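Local coordinates for uncharacterized protein (Thermus thermophilus HB8, PDB 6SCE), which acts as a DNA nuclease of Type III CRISPR defence that is switched on by binding cyclic oligoadenylate, at residues V298-A302 with M325-L329. Residues are numbered along the deposited sequence; the frame is centred on the assembly and turned at random. Where two conformers were deposited one is given.
With nucleotides of chain B.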
loop_
_atom_site.group_PDB
_atom_site.type_symbol
_atom_site.label_atom_id
_atom_site.label_comp_id
_atom_site.label_asym_id
_atom_site.label_seq_id
_atom_site.Cartn_x
_atom_site.Cartn_y
_atom_site.Cartn_z
ATOM N N VAL A 298 -9.520 -3.983 -7.603
ATOM C CA VAL A 298 -8.978 -4.441 -6.341
ATOM C C VAL A 298 -7.467 -4.425 -6.468
ATOM O O VAL A 298 -6.895 -4.935 -7.435
ATOM C CB VAL A 298 -9.499 -5.835 -5.934
ATOM C CG1 VAL A 298 -8.828 -6.299 -4.644
ATOM C CG2 VAL A 298 -11.002 -5.788 -5.730
ATOM N N SER A 299 -6.817 -3.814 -5.492
ATOM C CA SER A 299 -5.368 -3.747 -5.469
ATOM C C SER A 299 -4.845 -3.619 -4.032
ATOM O O SER A 299 -5.524 -4.045 -3.099
ATOM C CB SER A 299 -4.867 -2.677 -6.427
ATOM O OG SER A 299 -5.326 -1.378 -6.088
ATOM N N GLU A 300 -3.637 -3.107 -3.836
ATOM C CA GLU A 300 -2.957 -3.260 -2.567
ATOM C C GLU A 300 -3.655 -2.508 -1.423
ATOM O O GLU A 300 -3.743 -3.005 -0.310
ATOM C CB GLU A 300 -1.483 -2.844 -2.693
ATOM C CG GLU A 300 -0.710 -2.830 -1.376
ATOM C CD GLU A 300 -0.592 -4.201 -0.713
ATOM O OE1 GLU A 300 -0.583 -5.208 -1.458
ATOM O OE2 GLU A 300 -0.485 -4.270 0.555
ATOM N N GLN A 301 -4.184 -1.326 -1.689
ATOM C CA GLN A 301 -4.801 -0.547 -0.594
ATOM C C GLN A 301 -6.257 -0.881 -0.412
ATOM O O GLN A 301 -7.055 -0.705 -1.315
ATOM C CB GLN A 301 -4.633 0.938 -0.828
ATOM C CG GLN A 301 -3.210 1.372 -0.950
ATOM C CD GLN A 301 -2.359 0.955 0.228
ATOM O OE1 GLN A 301 -2.744 1.154 1.390
ATOM N NE2 GLN A 301 -1.168 0.427 -0.051
ATOM N N ALA A 302 -6.615 -1.349 0.777
ATOM C CA ALA A 302 -8.015 -1.649 1.067
ATOM C C ALA A 302 -8.838 -0.417 1.445
ATOM O O ALA A 302 -10.020 -0.401 1.228
ATOM C CB ALA A 302 -8.099 -2.659 2.198
HETATM N N MSE A 325 -3.711 -10.772 -8.036
HETATM C CA MSE A 325 -4.406 -10.191 -6.880
HETATM C C MSE A 325 -5.570 -11.090 -6.502
HETATM O O MSE A 325 -6.539 -10.633 -5.867
HETATM C CB MSE A 325 -4.912 -8.778 -7.237
HETATM C CG MSE A 325 -3.857 -7.713 -7.501
HETATM SE SE MSE A 325 -3.109 -7.138 -5.763
HETATM C CE MSE A 325 -1.842 -5.869 -6.567
ATOM N N GLU A 326 -5.520 -12.389 -6.853
ATOM C CA GLU A 326 -6.647 -13.267 -6.545
ATOM C C GLU A 326 -6.996 -13.277 -5.051
ATOM O O GLU A 326 -8.150 -13.200 -4.709
ATOM C CB GLU A 326 -6.400 -14.698 -7.045
ATOM C CG GLU A 326 -7.521 -15.659 -6.683
ATOM C CD GLU A 326 -7.327 -16.287 -5.313
ATOM O OE1 GLU A 326 -6.172 -16.360 -4.842
ATOM O OE2 GLU A 326 -8.334 -16.712 -4.711
ATOM N N SER A 327 -6.005 -13.366 -4.168
ATOM C CA SER A 327 -6.282 -13.394 -2.722
ATOM C C SER A 327 -7.060 -12.154 -2.282
ATOM O O SER A 327 -8.071 -12.246 -1.593
ATOM C CB SER A 327 -4.991 -13.451 -1.903
ATOM O OG SER A 327 -4.292 -14.644 -2.176
ATOM N N ARG A 328 -6.589 -10.993 -2.700
ATOM C CA ARG A 328 -7.288 -9.755 -2.320
ATOM C C ARG A 328 -8.708 -9.702 -2.867
ATOM O O ARG A 328 -9.620 -9.195 -2.202
ATOM C CB ARG A 328 -6.478 -8.529 -2.725
ATOM C CG ARG A 328 -5.103 -8.465 -2.044
ATOM C CD ARG A 328 -5.265 -8.271 -0.551
ATOM N NE ARG A 328 -5.945 -7.005 -0.283
ATOM C CZ ARG A 328 -5.324 -5.833 -0.128
ATOM N NH1 ARG A 328 -3.995 -5.760 -0.173
ATOM N NH2 ARG A 328 -6.051 -4.729 0.063
ATOM N N LEU A 329 -8.908 -10.207 -4.082
ATOM C CA LEU A 329 -10.230 -10.255 -4.654
ATOM C C LEU A 329 -11.110 -11.177 -3.814
ATOM O O LEU A 329 -12.267 -10.843 -3.513
ATOM C CB LEU A 329 -10.191 -10.724 -6.103
ATOM C CG LEU A 329 -11.514 -10.855 -6.843
ATOM C CD1 LEU A 329 -12.194 -9.517 -6.944
ATOM C CD2 LEU A 329 -11.286 -11.428 -8.236
ATOM P P A B 4 -3.027 1.142 -4.923
ATOM O OP1 A B 4 -1.739 1.389 -4.217
ATOM O OP2 A B 4 -4.042 0.219 -4.302
ATOM O "O5'" A B 4 -3.700 2.557 -5.236
ATOM C "C5'" A B 4 -4.344 3.246 -4.154
ATOM C "C4'" A B 4 -4.302 4.726 -4.448
ATOM O "O4'" A B 4 -5.219 5.425 -3.557
ATOM C "C3'" A B 4 -2.929 5.344 -4.219
ATOM O "O3'" A B 4 -2.605 6.420 -5.095
ATOM C "C2'" A B 4 -3.087 5.894 -2.798
ATOM O "O2'" A B 4 -2.126 6.876 -2.483
ATOM C "C1'" A B 4 -4.501 6.436 -2.892
ATOM N N9 A B 4 -5.130 6.738 -1.614
ATOM C C8 A B 4 -5.740 7.930 -1.313
ATOM N N7 A B 4 -6.180 7.978 -0.082
ATOM C C5 A B 4 -5.807 6.761 0.479
ATOM C C6 A B 4 -5.979 6.207 1.765
ATOM N N6 A B 4 -6.564 6.841 2.787
ATOM N N1 A B 4 -5.462 4.971 1.984
ATOM C C2 A B 4 -4.846 4.347 0.971
ATOM N N3 A B 4 -4.646 4.757 -0.285
ATOM C C4 A B 4 -5.157 5.982 -0.471
ATOM P P A B 3 0.136 3.238 -11.102
ATOM O OP1 A B 3 -0.207 3.083 -12.573
ATOM O OP2 A B 3 -0.097 4.631 -10.582
ATOM O "O5'" A B 3 -0.697 2.181 -10.264
ATOM C "C5'" A B 3 -0.410 1.854 -8.896
ATOM C "C4'" A B 3 -1.496 0.911 -8.433
ATOM O "O4'" A B 3 -1.419 -0.335 -9.189
ATOM C "C3'" A B 3 -1.449 0.522 -6.961
ATOM O "O3'" A B 3 -2.752 0.716 -6.446
ATOM C "C2'" A B 3 -1.051 -0.962 -7.006
ATOM O "O2'" A B 3 -1.516 -1.715 -5.907
ATOM C "C1'" A B 3 -1.705 -1.394 -8.313
ATOM N N9 A B 3 -1.136 -2.593 -8.884
ATOM C C8 A B 3 0.200 -2.848 -9.085
ATOM N N7 A B 3 0.404 -4.015 -9.662
ATOM C C5 A B 3 -0.865 -4.524 -9.879
ATOM C C6 A B 3 -1.311 -5.721 -10.472
ATOM N N6 A B 3 -0.482 -6.618 -11.000
ATOM N N1 A B 3 -2.649 -5.907 -10.550
ATOM C C2 A B 3 -3.467 -4.973 -10.049
ATOM N N3 A B 3 -3.164 -3.809 -9.461
ATOM C C4 A B 3 -1.827 -3.650 -9.411
HETATM O O HOH W 1 -1.974 -7.614 -0.630
#
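The loop 298–302, which follows strand 293–297, an inner parallel strand of the sheet of a Rossmann-like CARF domain, and leads into helix 303–312, carries the bound cyclic oligoadenylate on one flank and meets the start of helix 326–338 on the other. R328 loses the most surface to this contact, 105 Å². Its side chain runs from the first turn of the helix to the loop, where both terminal nitrogens donate to the carbonyl oxygen of E300, NH1 to O at 2.8 Å and NH2 to O at 2.9 Å, a bifurcated grip that ties the loop backbone to the helix. Their charges are also paired, but only loosely, since E300 OE1 stands 3.7 Å from R328 NH1. Behind this polar link lies V298, with 79 Å² covered: its CG1 packs 3.8 Å from R328 CB, and its CG2 lies 4.1 Å from L329 CD1. L319 of the neighbouring strand 316–321 touches both V298 and L329, so this apolar end belongs to the packing of helix against sheet. M325, a selenomethionine at the N-cap position, reaches over the loop, with SE 4.1 Å from S299 CA, and its CE comes within 3.6 Å of C4 in the base of A3 of chain B. The contact thus adjoins the ligand site directly. S299 OG donates to OP2 of A4 of chain B at 2.7 Å, and Q301 N reaches the same OP2 at 3.0 Å. Opposite charges are further joined through a water that donates to E300 OE1 at 2.9 Å and accepts from R328 NH1 at 2.8 Å.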